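Local structure of Pbp related beta-lactamase (Pyrococcus abyssi, 2QMI) at residues K266-Y271 with Y315-K320; P292-E297 with L344-N349; E297-H302 with I337-L342. The protein is probably a serine peptidase of the penicillin-binding protein and beta-lactamase family that assembles into a self-compartmentalizing octamer. All blocks are in the same frame, centred on the assembly; numbering follows the deposited sequence.

Interaction 1 (K266-Y271 with Y315-K320); sequences KMETSY and YIPEKK
E268 turns CG away from its own carbonyl carbon (chi1 -56°) and runs on extended, carrying its carboxylate out from the end of helix 261-267 to meet Y315. Y315 in turn has CG between its backbone N and carbonyl carbon (chi1 62°), which swings the phenol out from strand 310-316. The contact comes down to one short hydrogen bond, given by Y315 OH to E268 OE2 at 2.7 Å. OE2 lies at the edge of the ring and in its plane, 3.4 Å from CE2 of Y315. Seen from the carboxylate, the phenol arrives from above, 38° out of plane, and the two flat groups are steeply inclined to each other. The ring of P317 lies loosely beside the carboxylate, CG 4.2 Å from E268 OE2. Where the chain leaves the helix, K266 O accepts from Y271 OH at 2.6 Å and, from the opposite face of its plane, from T269 N. E268 OE1 forms a salt bridge with R254, so both carboxylate oxygens of this buried residue have partners; arginine and phenol together would be expected to stabilise its negative charge.

Interaction 2 (P292-E297 with L344-N349); sequences PNFLGE and LLLGKN
L295 meets K348 from a left-handed backbone conformation (phi 56°), uncommon for residues other than glycine, asparagine and aspartate. With G296, also at positive phi, it forms the middle of a type I' beta-turn, closed by F294 N to E297 O and E297 N to F294 O, both 3.0 Å. This turn, leading into strand 297-305, packs near the surface on the C-terminal end of helix 334-345, where G347 makes a second positive-phi bend: a Schellman motif, with K348 N bonded to A343 O and G347 N to L344 O. Between the two bends, the side chains of L295 and K348 lie alongside, running in opposite senses, and L295 CD2 lies 3.8 Å from CD of the lysine. The other branch, CD1, stands 3.6 Å above one face of the F294 ring, toward its rim. L346 reaches in alongside: its CD2 lies 3.8 Å from E297 CG, and its CD1 approaches F294 CE2 obliquely at 4.1 Å. The last bend of the K348 chain (chi4 52°) leaves NZ 3.7 Å from L295 O, too far for a hydrogen bond. Neither is it paired with E297, whose OE2 is 5.7 Å from NZ. The contact is therefore made mainly by hydrocarbon, including the aliphatic parts of two charged residues, and any attraction between their opposite charges is probably modest and long-range.

Interaction 3 (E297-H302 with I337-L342); sequences EKLVGH and IAMYAL
L342 N donates to A338 O at 3.0 Å, a regular helical bond in the turn from which the side chain of L342 reaches L299 on the facing strand. Nothing polar crosses between the segments; the contact is a fork of methyl groups. With CG anti to the backbone N (chi1 177°), L299 presents its two methyls to two residues one turn apart on the helix. CD1 meets L342 CD1 at 3.8 Å, the two leucines crossing at a slant. CD2 touches the terminal methyl CE of M339 at 3.7 Å, and here the side chains stand roughly perpendicular. M339 bends at its thioether (chi3 149°) as it leads CE to the strand. Because M339 and L342 are three residues apart, they lie on the same side of helix 334-345, and L299 faces both. The helix thus packs on the large antiparallel sheet: L299 also touches Y291 and I316 on the adjoining strands 289-291 and 310-316, M339 shares Y291, and L342 continues onto V323 of strand 321-327. On the side of the helix away from L299, Y340 stacks with F9 of helix 3-16.

Interactions 2 and 3 lie closest, their centres 8 Å apart; their segments overlap at E297, and both use helix 334-345: F294 CB packs on L299 CB at 3.8 Å. Interaction 1 lies across the sheet, 11 Å from interaction 3 between centres, and is tied to it by Y315 N to V300 O at 2.8 Å and E268 O to K298 NZ at 3.0 Å. I316 packs against L299, F294 and L346, bringing all three together, while K319 and E297 make a long, weak ion pair. Strand 297-305 also leads to the probable active site: H302, which touches S59 and Y160, fits an SxxK-type serine hydrolase arrangement.

Interaction 1 (K266-Y271 with Y315-K320)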
ATOM      1  N   LYS A 266       4.112  -6.045  61.471  1.00 27.46           N
ATOM      2  CA  LYS A 266       3.277  -7.078  60.876  1.00 27.42           C
ATOM      3  C   LYS A 266       3.294  -6.891  59.361  1.00 26.07           C
ATOM      4  O   LYS A 266       3.365  -7.854  58.605  1.00 26.15           O
ATOM      5  CB  LYS A 266       1.836  -6.975  61.389  1.00 28.31           C
ATOM      6  CG  LYS A 266       1.611  -7.565  62.775  1.00 30.02           C
ATOM      7  CD  LYS A 266       0.119  -7.724  63.076  1.00 30.44           C
ATOM      8  CE  LYS A 266      -0.104  -8.304  64.466  1.00 30.16           C
ATOM      9  NZ  LYS A 266       0.495  -7.444  65.524  1.00 31.24           N
ATOM     10  N   MET A 267       3.241  -5.634  58.933  1.00 24.82           N
ATOM     11  CA  MET A 267       3.236  -5.298  57.514  1.00 23.69           C
ATOM     12  C   MET A 267       4.557  -5.613  56.822  1.00 22.71           C
ATOM     13  O   MET A 267       4.575  -5.908  55.627  1.00 23.28           O
ATOM     14  CB  MET A 267       2.904  -3.812  57.333  1.00 22.01           C
ATOM     15  CG  MET A 267       1.519  -3.426  57.830  1.00 22.91           C
ATOM     16  SD  MET A 267       1.184  -1.652  57.712  1.00 22.21           S
ATOM     17  CE  MET A 267       1.165  -1.438  55.929  1.00 22.55           C
ATOM     18  N   GLU A 268       5.655  -5.557  57.576  1.00 22.42           N
ATOM     19  CA  GLU A 268       6.990  -5.816  57.036  1.00 21.98           C
ATOM     20  C   GLU A 268       7.402  -7.278  57.161  1.00 22.35           C
ATOM     21  O   GLU A 268       8.553  -7.623  56.903  1.00 23.13           O
ATOM     22  CB  GLU A 268       8.033  -4.944  57.751  1.00 21.80           C
ATOM     23  CG  GLU A 268       7.749  -3.449  57.704  1.00 22.53           C
ATOM     24  CD  GLU A 268       8.789  -2.623  58.457  1.00 25.00           C
ATOM     25  OE1 GLU A 268       9.675  -3.222  59.112  1.00 25.73           O
ATOM     26  OE2 GLU A 268       8.719  -1.372  58.395  1.00 25.01           O
ATOM     27  N   THR A 269       6.467  -8.138  57.554  1.00 22.24           N
ATOM     28  CA  THR A 269       6.777  -9.557  57.714  1.00 22.18           C
ATOM     29  C   THR A 269       6.450 -10.366  56.458  1.00 21.78           C
ATOM     30  O   THR A 269       5.354 -10.273  55.917  1.00 21.40           O
ATOM     31  CB  THR A 269       6.007 -10.163  58.914  1.00 21.43           C
ATOM     32  OG1 THR A 269       6.330  -9.437  60.107  1.00 22.55           O
ATOM     33  CG2 THR A 269       6.386 -11.629  59.113  1.00 21.67           C
ATOM     34  N   SER A 270       7.408 -11.162  56.002  1.00 21.03           N
ATOM     35  CA  SER A 270       7.196 -11.975  54.818  1.00 22.09           C
ATOM     36  C   SER A 270       6.346 -13.197  55.164  1.00 23.08           C
ATOM     37  O   SER A 270       6.822 -14.129  55.813  1.00 21.65           O
ATOM     38  CB  SER A 270       8.541 -12.420  54.231  1.00 21.93           C
ATOM     39  OG  SER A 270       8.359 -13.084  52.989  1.00 23.82           O
ATOM     40  N   TYR A 271       5.085 -13.180  54.731  1.00 23.48           N
ATOM     41  CA  TYR A 271       4.161 -14.285  54.990  1.00 23.85           C
ATOM     42  C   TYR A 271       4.174 -15.314  53.865  1.00 25.07           C
ATOM     43  O   TYR A 271       3.819 -16.471  54.069  1.00 24.30           O
ATOM     44  CB  TYR A 271       2.735 -13.756  55.151  1.00 23.07           C
ATOM     45  CG  TYR A 271       2.584 -12.786  56.286  1.00 23.93           C
ATOM     46  CD1 TYR A 271       2.526 -13.230  57.610  1.00 23.72           C
ATOM     47  CD2 TYR A 271       2.559 -11.413  56.050  1.00 22.65           C
ATOM     48  CE1 TYR A 271       2.454 -12.323  58.671  1.00 22.15           C
ATOM     49  CE2 TYR A 271       2.491 -10.504  57.100  1.00 22.63           C
ATOM     50  CZ  TYR A 271       2.438 -10.964  58.404  1.00 20.77           C
ATOM     51  OH  TYR A 271       2.368 -10.055  59.432  1.00 22.35           O
ATOM     52  N   TYR A 315      12.397   1.521  51.534  1.00 22.44           N
ATOM     53  CA  TYR A 315      13.163   1.983  52.679  1.00 23.28           C
ATOM     54  C   TYR A 315      13.853   0.818  53.378  1.00 23.48           C
ATOM     55  O   TYR A 315      13.441  -0.335  53.260  1.00 23.02           O
ATOM     56  CB  TYR A 315      12.246   2.722  53.668  1.00 23.88           C
ATOM     57  CG  TYR A 315      11.135   1.871  54.267  1.00 24.45           C
ATOM     58  CD1 TYR A 315      10.016   1.496  53.509  1.00 24.64           C
ATOM     59  CD2 TYR A 315      11.216   1.419  55.582  1.00 23.26           C
ATOM     60  CE1 TYR A 315       9.008   0.689  54.052  1.00 22.71           C
ATOM     61  CE2 TYR A 315      10.221   0.614  56.132  1.00 23.61           C
ATOM     62  CZ  TYR A 315       9.120   0.250  55.364  1.00 24.01           C
ATOM     63  OH  TYR A 315       8.154  -0.565  55.921  1.00 22.92           O
ATOM     64  N   ILE A 316      14.918   1.132  54.099  1.00 24.53           N
ATOM     65  CA  ILE A 316      15.668   0.127  54.831  1.00 25.41           C
ATOM     66  C   ILE A 316      15.755   0.631  56.265  1.00 26.19           C
ATOM     67  O   ILE A 316      16.656   1.390  56.613  1.00 25.29           O
ATOM     68  CB  ILE A 316      17.076  -0.055  54.218  1.00 26.08           C
ATOM     69  CG1 ILE A 316      16.930  -0.502  52.759  1.00 25.68           C
ATOM     70  CG2 ILE A 316      17.881  -1.074  55.032  1.00 23.95           C
ATOM     71  CD1 ILE A 316      18.235  -0.716  52.019  1.00 28.18           C
ATOM     72  N   PRO A 317      14.791   0.221  57.113  1.00 27.67           N
ATOM     73  CA  PRO A 317      14.689   0.597  58.528  1.00 28.27           C
ATOM     74  C   PRO A 317      16.008   0.484  59.271  1.00 29.06           C
ATOM     75  O   PRO A 317      16.361   1.367  60.053  1.00 28.81           O
ATOM     76  CB  PRO A 317      13.646  -0.376  59.067  1.00 27.54           C
ATOM     77  CG  PRO A 317      12.769  -0.590  57.905  1.00 27.85           C
ATOM     78  CD  PRO A 317      13.761  -0.779  56.782  1.00 27.36           C
ATOM     79  N   GLU A 318      16.727  -0.609  59.030  1.00 29.35           N
ATOM     80  CA  GLU A 318      18.020  -0.832  59.674  1.00 30.89           C
ATOM     81  C   GLU A 318      18.988   0.334  59.502  1.00 29.97           C
ATOM     82  O   GLU A 318      19.642   0.748  60.454  1.00 30.50           O
ATOM     83  CB  GLU A 318      18.677  -2.099  59.121  1.00 33.47           C
ATOM     84  CG  GLU A 318      18.188  -3.401  59.754  1.00 37.14           C
ATOM     85  CD  GLU A 318      18.722  -3.596  61.158  1.00 39.29           C
ATOM     86  OE1 GLU A 318      18.486  -4.688  61.733  1.00 40.63           O
ATOM     87  OE2 GLU A 318      19.375  -2.663  61.688  1.00 40.10           O
ATOM     88  N   LYS A 319      19.089   0.849  58.281  1.00 29.13           N
ATOM     89  CA  LYS A 319      19.997   1.950  57.976  1.00 27.74           C
ATOM     90  C   LYS A 319      19.272   3.289  57.956  1.00 26.79           C
ATOM     91  O   LYS A 319      19.874   4.326  57.686  1.00 27.07           O
ATOM     92  CB  LYS A 319      20.664   1.712  56.617  1.00 28.16           C
ATOM     93  CG  LYS A 319      21.676   0.568  56.601  1.00 28.94           C
ATOM     94  CD  LYS A 319      22.922   0.916  57.428  1.00 30.70           C
ATOM     95  CE  LYS A 319      23.927  -0.236  57.460  1.00 31.30           C
ATOM     96  NZ  LYS A 319      23.375  -1.452  58.150  1.00 33.26           N
ATOM     97  N   LYS A 320      17.973   3.249  58.231  1.00 25.95           N
ATOM     98  CA  LYS A 320      17.135   4.442  58.247  1.00 25.90           C
ATOM     99  C   LYS A 320      17.173   5.266  56.965  1.00 25.08           C
ATOM    100  O   LYS A 320      17.222   6.492  56.998  1.00 24.75           O
ATOM    101  CB  LYS A 320      17.491   5.314  59.448  1.00 27.35           C
ATOM    102  CG  LYS A 320      16.914   4.771  60.748  1.00 29.47           C
ATOM    103  CD  LYS A 320      17.212   5.682  61.921  1.00 33.51           C
ATOM    104  CE  LYS A 320      18.714   5.732  62.208  1.00 34.66           C
ATOM    105  NZ  LYS A 320      19.003   6.605  63.379  1.00 36.10           N
TER

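Interaction 2 (P292-E297 with L344-N349)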
ATOM      1  N   PRO A 292      14.755  -9.655  51.639  1.00 24.63           N
ATOM      2  CA  PRO A 292      15.723 -10.009  52.686  1.00 24.26           C
ATOM      3  C   PRO A 292      17.214 -10.003  52.310  1.00 25.43           C
ATOM      4  O   PRO A 292      18.071  -9.843  53.179  1.00 25.90           O
ATOM      5  CB  PRO A 292      15.241 -11.384  53.142  1.00 21.84           C
ATOM      6  CG  PRO A 292      14.632 -11.956  51.900  1.00 22.61           C
ATOM      7  CD  PRO A 292      13.855 -10.787  51.354  1.00 22.19           C
ATOM      8  N   ASN A 293      17.520 -10.160  51.027  1.00 26.07           N
ATOM      9  CA  ASN A 293      18.907 -10.191  50.566  1.00 27.23           C
ATOM     10  C   ASN A 293      19.253  -9.058  49.598  1.00 26.36           C
ATOM     11  O   ASN A 293      19.755  -9.303  48.502  1.00 26.22           O
ATOM     12  CB  ASN A 293      19.179 -11.536  49.890  1.00 28.83           C
ATOM     13  CG  ASN A 293      18.886 -12.711  50.803  1.00 31.74           C
ATOM     14  OD1 ASN A 293      18.274 -13.703  50.391  1.00 32.39           O
ATOM     15  ND2 ASN A 293      19.331 -12.609  52.054  1.00 33.09           N
ATOM     16  N   PHE A 294      18.994  -7.820  50.005  1.00 26.04           N
ATOM     17  CA  PHE A 294      19.281  -6.668  49.153  1.00 25.78           C
ATOM     18  C   PHE A 294      20.598  -6.003  49.538  1.00 26.98           C
ATOM     19  O   PHE A 294      20.613  -5.071  50.347  1.00 27.05           O
ATOM     20  CB  PHE A 294      18.156  -5.635  49.255  1.00 23.82           C
ATOM     21  CG  PHE A 294      18.390  -4.404  48.424  1.00 22.87           C
ATOM     22  CD1 PHE A 294      18.287  -4.454  47.037  1.00 22.19           C
ATOM     23  CD2 PHE A 294      18.730  -3.196  49.026  1.00 22.26           C
ATOM     24  CE1 PHE A 294      18.521  -3.322  46.261  1.00 21.95           C
ATOM     25  CE2 PHE A 294      18.968  -2.057  48.258  1.00 22.99           C
ATOM     26  CZ  PHE A 294      18.861  -2.123  46.871  1.00 21.81           C
ATOM     27  N   LEU A 295      21.701  -6.472  48.957  1.00 26.70           N
ATOM     28  CA  LEU A 295      23.013  -5.908  49.254  1.00 27.15           C
ATOM     29  C   LEU A 295      23.292  -5.971  50.749  1.00 27.45           C
ATOM     30  O   LEU A 295      23.719  -4.990  51.354  1.00 27.96           O
ATOM     31  CB  LEU A 295      23.095  -4.451  48.766  1.00 25.89           C
ATOM     32  CG  LEU A 295      23.156  -4.231  47.247  1.00 27.32           C
ATOM     33  CD1 LEU A 295      21.907  -4.799  46.602  1.00 27.49           C
ATOM     34  CD2 LEU A 295      23.287  -2.740  46.929  1.00 26.56           C
ATOM     35  N   GLY A 296      23.040  -7.137  51.338  1.00 28.18           N
ATOM     36  CA  GLY A 296      23.269  -7.324  52.760  1.00 28.84           C
ATOM     37  C   GLY A 296      22.306  -6.586  53.677  1.00 29.56           C
ATOM     38  O   GLY A 296      22.583  -6.437  54.865  1.00 30.16           O
ATOM     39  N   GLU A 297      21.183  -6.116  53.137  1.00 29.94           N
ATOM     40  CA  GLU A 297      20.190  -5.401  53.937  1.00 28.63           C
ATOM     41  C   GLU A 297      18.780  -5.944  53.699  1.00 28.66           C
ATOM     42  O   GLU A 297      18.531  -6.670  52.725  1.00 28.43           O
ATOM     43  CB  GLU A 297      20.195  -3.917  53.577  1.00 29.34           C
ATOM     44  CG  GLU A 297      21.534  -3.216  53.704  1.00 30.43           C
ATOM     45  CD  GLU A 297      22.047  -3.176  55.132  1.00 30.83           C
ATOM     46  OE1 GLU A 297      21.223  -3.148  56.079  1.00 31.14           O
ATOM     47  OE2 GLU A 297      23.282  -3.156  55.307  1.00 31.66           O
ATOM     48  N   LEU A 344      23.928   3.603  46.375  1.00 24.31           N
ATOM     49  CA  LEU A 344      24.889   4.672  46.602  1.00 24.42           C
ATOM     50  C   LEU A 344      24.935   5.035  48.081  1.00 24.65           C
ATOM     51  O   LEU A 344      26.009   5.133  48.680  1.00 25.05           O
ATOM     52  CB  LEU A 344      24.512   5.899  45.776  1.00 23.72           C
ATOM     53  CG  LEU A 344      24.643   5.725  44.265  1.00 23.80           C
ATOM     54  CD1 LEU A 344      24.127   6.976  43.562  1.00 23.50           C
ATOM     55  CD2 LEU A 344      26.100   5.462  43.905  1.00 22.26           C
ATOM     56  N   LEU A 345      23.756   5.228  48.663  1.00 26.32           N
ATOM     57  CA  LEU A 345      23.628   5.567  50.079  1.00 26.69           C
ATOM     58  C   LEU A 345      24.216   4.479  50.978  1.00 26.63           C
ATOM     59  O   LEU A 345      24.693   4.771  52.078  1.00 27.57           O
ATOM     60  CB  LEU A 345      22.153   5.775  50.434  1.00 26.75           C
ATOM     61  CG  LEU A 345      21.482   7.037  49.888  1.00 27.52           C
ATOM     62  CD1 LEU A 345      19.977   6.920  50.008  1.00 26.85           C
ATOM     63  CD2 LEU A 345      21.989   8.244  50.659  1.00 28.07           C
ATOM     64  N   LEU A 346      24.160   3.234  50.516  1.00 25.41           N
ATOM     65  CA  LEU A 346      24.693   2.101  51.264  1.00 26.11           C
ATOM     66  C   LEU A 346      26.185   1.917  50.973  1.00 27.66           C
ATOM     67  O   LEU A 346      26.792   0.916  51.377  1.00 27.23           O
ATOM     68  CB  LEU A 346      23.945   0.817  50.892  1.00 25.20           C
ATOM     69  CG  LEU A 346      22.528   0.612  51.438  1.00 24.56           C
ATOM     70  CD1 LEU A 346      21.875  -0.574  50.732  1.00 21.96           C
ATOM     71  CD2 LEU A 346      22.577   0.367  52.938  1.00 23.28           C
ATOM     72  N   GLY A 347      26.763   2.872  50.250  1.00 27.33           N
ATOM     73  CA  GLY A 347      28.176   2.804  49.927  1.00 28.53           C
ATOM     74  C   GLY A 347      28.583   1.708  48.958  1.00 28.95           C
ATOM     75  O   GLY A 347      29.751   1.316  48.922  1.00 29.75           O
ATOM     76  N   LYS A 348      27.637   1.204  48.172  1.00 29.66           N
ATOM     77  CA  LYS A 348      27.945   0.157  47.198  1.00 29.82           C
ATOM     78  C   LYS A 348      27.850   0.668  45.764  1.00 29.32           C
ATOM     79  O   LYS A 348      27.062   1.568  45.475  1.00 29.64           O
ATOM     80  CB  LYS A 348      26.993  -1.029  47.365  1.00 29.87           C
ATOM     81  CG  LYS A 348      27.149  -1.750  48.688  1.00 30.95           C
ATOM     82  CD  LYS A 348      26.663  -3.175  48.581  1.00 31.67           C
ATOM     83  CE  LYS A 348      27.235  -4.017  49.712  1.00 32.05           C
ATOM     84  NZ  LYS A 348      26.960  -3.343  50.999  1.00 32.59           N
ATOM     85  N   ASN A 349      28.652   0.090  44.872  1.00 28.24           N
ATOM     86  CA  ASN A 349      28.639   0.483  43.464  1.00 29.60           C
ATOM     87  C   ASN A 349      27.466  -0.207  42.755  1.00 27.82           C
ATOM     88  O   ASN A 349      27.463  -1.430  42.570  1.00 25.95           O
ATOM     89  CB  ASN A 349      29.949   0.084  42.776  1.00 32.25           C
ATOM     90  CG  ASN A 349      30.035   0.608  41.352  1.00 35.09           C
ATOM     91  OD1 ASN A 349      29.009   0.785  40.680  1.00 36.06           O
ATOM     92  ND2 ASN A 349      31.258   0.849  40.875  1.00 37.01           N
TER

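Interaction 3 (E297-H302 with I337-L342)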
ATOM      1  N   GLU A 297      21.183  -6.116  53.137  1.00 29.94           N
ATOM      2  CA  GLU A 297      20.190  -5.401  53.937  1.00 28.63           C
ATOM      3  C   GLU A 297      18.780  -5.944  53.699  1.00 28.66           C
ATOM      4  O   GLU A 297      18.531  -6.670  52.725  1.00 28.43           O
ATOM      5  CB  GLU A 297      20.195  -3.917  53.577  1.00 29.34           C
ATOM      6  CG  GLU A 297      21.534  -3.216  53.704  1.00 30.43           C
ATOM      7  CD  GLU A 297      22.047  -3.176  55.132  1.00 30.83           C
ATOM      8  OE1 GLU A 297      21.223  -3.148  56.079  1.00 31.14           O
ATOM      9  OE2 GLU A 297      23.282  -3.156  55.307  1.00 31.66           O
ATOM     10  N   LYS A 298      17.858  -5.600  54.596  1.00 27.90           N
ATOM     11  CA  LYS A 298      16.464  -6.012  54.440  1.00 27.40           C
ATOM     12  C   LYS A 298      15.733  -4.816  53.833  1.00 26.04           C
ATOM     13  O   LYS A 298      15.612  -3.767  54.470  1.00 25.99           O
ATOM     14  CB  LYS A 298      15.822  -6.362  55.785  1.00 27.99           C
ATOM     15  CG  LYS A 298      14.422  -6.961  55.628  1.00 28.57           C
ATOM     16  CD  LYS A 298      13.627  -6.964  56.929  1.00 28.62           C
ATOM     17  CE  LYS A 298      12.260  -7.609  56.718  1.00 27.92           C
ATOM     18  NZ  LYS A 298      11.394  -7.540  57.933  1.00 27.22           N
ATOM     19  N   LEU A 299      15.261  -4.975  52.599  1.00 25.15           N
ATOM     20  CA  LEU A 299      14.552  -3.908  51.895  1.00 24.11           C
ATOM     21  C   LEU A 299      13.031  -4.076  51.922  1.00 23.19           C
ATOM     22  O   LEU A 299      12.506  -5.188  51.860  1.00 22.80           O
ATOM     23  CB  LEU A 299      15.028  -3.847  50.435  1.00 23.87           C
ATOM     24  CG  LEU A 299      14.365  -2.838  49.489  1.00 23.66           C
ATOM     25  CD1 LEU A 299      14.741  -1.427  49.888  1.00 24.20           C
ATOM     26  CD2 LEU A 299      14.813  -3.115  48.058  1.00 25.36           C
ATOM     27  N   VAL A 300      12.324  -2.957  52.014  1.00 23.89           N
ATOM     28  CA  VAL A 300      10.867  -2.986  52.021  1.00 23.05           C
ATOM     29  C   VAL A 300      10.388  -1.938  51.031  1.00 23.13           C
ATOM     30  O   VAL A 300      10.804  -0.783  51.096  1.00 22.97           O
ATOM     31  CB  VAL A 300      10.298  -2.681  53.425  1.00 22.64           C
ATOM     32  CG1 VAL A 300       8.779  -2.697  53.387  1.00 24.20           C
ATOM     33  CG2 VAL A 300      10.801  -3.720  54.426  1.00 23.81           C
ATOM     34  N   GLY A 301       9.528  -2.344  50.106  1.00 22.68           N
ATOM     35  CA  GLY A 301       9.027  -1.406  49.119  1.00 22.32           C
ATOM     36  C   GLY A 301       7.918  -1.994  48.268  1.00 23.08           C
ATOM     37  O   GLY A 301       7.507  -3.142  48.467  1.00 22.37           O
ATOM     38  N   HIS A 302       7.429  -1.204  47.318  1.00 20.39           N
ATOM     39  CA  HIS A 302       6.367  -1.637  46.427  1.00 18.55           C
ATOM     40  C   HIS A 302       6.347  -0.694  45.236  1.00 18.88           C
ATOM     41  O   HIS A 302       6.527   0.521  45.383  1.00 18.93           O
ATOM     42  CB  HIS A 302       5.013  -1.598  47.149  1.00 17.82           C
ATOM     43  CG  HIS A 302       3.982  -2.509  46.556  1.00 16.75           C
ATOM     44  ND1 HIS A 302       3.461  -2.324  45.295  1.00 16.55           N
ATOM     45  CD2 HIS A 302       3.426  -3.649  47.029  1.00 17.07           C
ATOM     46  CE1 HIS A 302       2.634  -3.314  45.014  1.00 17.51           C
ATOM     47  NE2 HIS A 302       2.596  -4.132  46.050  1.00 17.97           N
ATOM     48  N   ILE A 337      15.689   2.886  39.432  1.00 20.00           N
ATOM     49  CA  ILE A 337      16.244   4.176  39.819  1.00 19.34           C
ATOM     50  C   ILE A 337      16.342   4.241  41.351  1.00 19.44           C
ATOM     51  O   ILE A 337      17.369   4.632  41.907  1.00 18.76           O
ATOM     52  CB  ILE A 337      15.355   5.327  39.306  1.00 19.48           C
ATOM     53  CG1 ILE A 337      15.359   5.322  37.772  1.00 20.66           C
ATOM     54  CG2 ILE A 337      15.846   6.659  39.860  1.00 19.41           C
ATOM     55  CD1 ILE A 337      14.563   6.437  37.137  1.00 21.55           C
ATOM     56  N   ALA A 338      15.271   3.841  42.025  1.00 18.08           N
ATOM     57  CA  ALA A 338      15.248   3.855  43.483  1.00 17.83           C
ATOM     58  C   ALA A 338      16.397   3.029  44.061  1.00 19.52           C
ATOM     59  O   ALA A 338      17.114   3.484  44.953  1.00 19.25           O
ATOM     60  CB  ALA A 338      13.914   3.318  43.988  1.00 15.97           C
ATOM     61  N   MET A 339      16.576   1.818  43.541  1.00 19.35           N
ATOM     62  CA  MET A 339      17.626   0.936  44.029  1.00 20.02           C
ATOM     63  C   MET A 339      19.039   1.458  43.743  1.00 20.37           C
ATOM     64  O   MET A 339      19.962   1.217  44.521  1.00 19.88           O
ATOM     65  CB  MET A 339      17.415  -0.464  43.455  1.00 20.67           C
ATOM     66  CG  MET A 339      16.034  -1.016  43.792  1.00 20.92           C
ATOM     67  SD  MET A 339      15.659  -2.645  43.116  1.00 25.43           S
ATOM     68  CE  MET A 339      14.557  -3.313  44.357  1.00 21.65           C
ATOM     69  N   TYR A 340      19.195   2.194  42.647  1.00 20.09           N
ATOM     70  CA  TYR A 340      20.482   2.775  42.279  1.00 19.46           C
ATOM     71  C   TYR A 340      20.877   3.782  43.372  1.00 19.38           C
ATOM     72  O   TYR A 340      22.028   3.832  43.806  1.00 18.45           O
ATOM     73  CB  TYR A 340      20.360   3.501  40.931  1.00 20.75           C
ATOM     74  CG  TYR A 340      21.675   3.870  40.274  1.00 21.84           C
ATOM     75  CD1 TYR A 340      22.254   3.036  39.316  1.00 23.80           C
ATOM     76  CD2 TYR A 340      22.329   5.064  40.587  1.00 23.86           C
ATOM     77  CE1 TYR A 340      23.451   3.383  38.676  1.00 23.98           C
ATOM     78  CE2 TYR A 340      23.527   5.423  39.955  1.00 23.99           C
ATOM     79  CZ  TYR A 340      24.074   4.576  38.999  1.00 24.35           C
ATOM     80  OH  TYR A 340      25.221   4.937  38.338  1.00 25.57           O
ATOM     81  N   ALA A 341      19.911   4.587  43.804  1.00 18.44           N
ATOM     82  CA  ALA A 341      20.150   5.580  44.843  1.00 19.86           C
ATOM     83  C   ALA A 341      20.427   4.870  46.175  1.00 20.75           C
ATOM     84  O   ALA A 341      21.397   5.194  46.870  1.00 22.13           O
ATOM     85  CB  ALA A 341      18.943   6.510  44.971  1.00 18.62           C
ATOM     86  N   LEU A 342      19.584   3.900  46.527  1.00 19.61           N
ATOM     87  CA  LEU A 342      19.773   3.153  47.766  1.00 20.40           C
ATOM     88  C   LEU A 342      21.173   2.555  47.836  1.00 21.09           C
ATOM     89  O   LEU A 342      21.829   2.625  48.875  1.00 22.80           O
ATOM     90  CB  LEU A 342      18.723   2.047  47.889  1.00 19.03           C
ATOM     91  CG  LEU A 342      17.293   2.533  48.144  1.00 18.47           C
ATOM     92  CD1 LEU A 342      16.312   1.396  47.955  1.00 18.88           C
ATOM     93  CD2 LEU A 342      17.198   3.105  49.544  1.00 19.42           C
TER